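PDB 2RDM: response regulator receiver protein from Sinorhizobium medicae, which probably acts as a CheY-like receiver domain whose phosphorylation controls a two-component signalling response. Local coordinates for residues T26-L31 and Q112-V117. The protein carries 1 engineered substitution. Residues are numbered along the deposited sequence; the frame is centred on the assembly and turned at random.
Sequences TDAGFL and QLITAV
Ala28, just past the end of helix 15-27, meets Ile114 of helix 110-122. Ile114 can be followed outward from its CB. The branch methyl CG2 lies 4.1 Å from Ala28 CB. CG1 is anti to the carbonyl carbon (chi1 -68°) and leads toward the turn. Ile114 CG1 is likewise 4.1 Å from Ala28 CB. The terminal CD1 makes the closest approach, 3.7 Å from Ala28 CB, and sits 4.3 Å from Phe30 CE2. One isoleucine thus touches both apolar residues on either side of Gly29.

Phe30 and Val117 approach from opposite directions. With CG1 anti to the backbone N (chi1 170°), Val117 sends this methyl to the far end of the phenyl ring, 3.8 Å from Phe30 CZ and 3.9 Å from Phe30 CE1. Both methyls, Val117 CG1 and Ile114 CD1, meet the ring obliquely. No hydrogen bond crosses between residues 26-31 and 112-117.

Phe30 follows directly on the turn. Gly29 ends the helix in a Schellman motif, with positive phi (107°), and its N is bonded to Thr26 O at 3.1 Å. The chain then reverses into strand 31-35. The buried Phe30 side chain also packs on Leu25, on Ile8 of strand 7-11 and on Leu121. Ala111 of a neighbouring subunit, another copy of the protein, packs on Ala28 and Ile114.

The contact sets the turn between helix 15-27 and strand 31-35 against helix 110-122; the two helices lie on the same face of the parallel sheet. This pairing is characteristic of the (beta-alpha)5 CheY-like receiver fold, with strand order 2-1-3-4-5.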
# COMPACT_ATOMS: atom_id res chain seq x y z
N THR A 26 4.97 17.97 -21.05
CA THR A 26 6.18 18.01 -21.90
C THR A 26 7.42 18.53 -21.16
O THR A 26 8.52 18.04 -21.40
CB THR A 26 5.99 18.78 -23.22
OG1 THR A 26 5.55 20.11 -22.95
CG2 THR A 26 4.98 18.08 -24.12
N ASP A 27 7.23 19.47 -20.24
CA ASP A 27 8.33 19.94 -19.38
C ASP A 27 8.92 18.83 -18.51
O ASP A 27 10.13 18.80 -18.27
CB ASP A 27 7.88 21.10 -18.48
CG ASP A 27 7.64 22.39 -19.25
OD1 ASP A 27 8.12 22.52 -20.39
OD2 ASP A 27 6.95 23.28 -18.70
N ALA A 28 8.05 17.91 -18.06
CA ALA A 28 8.46 16.78 -17.23
C ALA A 28 9.08 15.63 -18.02
O ALA A 28 9.51 14.64 -17.43
CB ALA A 28 7.29 16.27 -16.44
N GLY A 29 9.13 15.76 -19.34
CA GLY A 29 9.81 14.79 -20.19
C GLY A 29 8.91 13.87 -21.00
O GLY A 29 9.40 12.99 -21.72
N PHE A 30 7.59 14.06 -20.90
CA PHE A 30 6.63 13.20 -21.62
C PHE A 30 6.36 13.73 -23.02
O PHE A 30 6.35 14.94 -23.25
CB PHE A 30 5.29 13.10 -20.87
CG PHE A 30 5.41 12.55 -19.47
CD1 PHE A 30 5.48 11.18 -19.26
CD2 PHE A 30 5.46 13.40 -18.37
CE1 PHE A 30 5.59 10.66 -17.96
CE2 PHE A 30 5.57 12.90 -17.07
CZ PHE A 30 5.65 11.52 -16.87
N LEU A 31 6.13 12.81 -23.96
CA LEU A 31 5.47 13.14 -25.22
C LEU A 31 3.97 13.17 -24.95
O LEU A 31 3.46 12.34 -24.20
CB LEU A 31 5.76 12.09 -26.29
CG LEU A 31 7.09 12.09 -27.03
CD1 LEU A 31 7.05 11.03 -28.12
CD2 LEU A 31 7.44 13.45 -27.62
N GLN A 112 1.27 17.92 -8.58
CA GLN A 112 0.32 16.85 -8.32
C GLN A 112 0.06 16.02 -9.58
O GLN A 112 -0.04 14.79 -9.50
CB GLN A 112 -0.99 17.43 -7.84
CG GLN A 112 -1.05 17.70 -6.36
CD GLN A 112 -2.27 18.51 -6.02
OE1 GLN A 112 -2.25 19.74 -6.09
NE2 GLN A 112 -3.35 17.84 -5.68
N LEU A 113 -0.06 16.68 -10.73
CA LEU A 113 -0.36 15.98 -11.97
C LEU A 113 0.82 15.07 -12.32
O LEU A 113 0.63 13.89 -12.65
CB LEU A 113 -0.63 16.96 -13.11
CG LEU A 113 -0.75 16.38 -14.53
CD1 LEU A 113 -1.81 15.28 -14.62
CD2 LEU A 113 -1.06 17.50 -15.51
N ILE A 114 2.02 15.63 -12.24
CA ILE A 114 3.26 14.92 -12.62
C ILE A 114 3.55 13.73 -11.69
O ILE A 114 3.94 12.64 -12.15
CB ILE A 114 4.45 15.92 -12.63
CG1 ILE A 114 4.32 16.95 -13.77
CG2 ILE A 114 5.77 15.18 -12.75
CD1 ILE A 114 3.88 16.37 -15.12
N THR A 115 3.38 13.95 -10.38
CA THR A 115 3.51 12.91 -9.38
C THR A 115 2.53 11.77 -9.63
O THR A 115 2.91 10.62 -9.61
CB THR A 115 3.35 13.48 -7.94
OG1 THR A 115 4.39 14.44 -7.71
CG2 THR A 115 3.48 12.37 -6.92
N ALA A 116 1.26 12.09 -9.91
CA ALA A 116 0.26 11.08 -10.19
C ALA A 116 0.63 10.23 -11.39
O ALA A 116 0.61 9.00 -11.32
CB ALA A 116 -1.11 11.74 -10.42
N VAL A 117 1.02 10.89 -12.48
CA VAL A 117 1.34 10.18 -13.73
C VAL A 117 2.56 9.28 -13.51
O VAL A 117 2.50 8.09 -13.83
CB VAL A 117 1.54 11.19 -14.91
CG1 VAL A 117 2.11 10.51 -16.14
CG2 VAL A 117 0.21 11.83 -15.28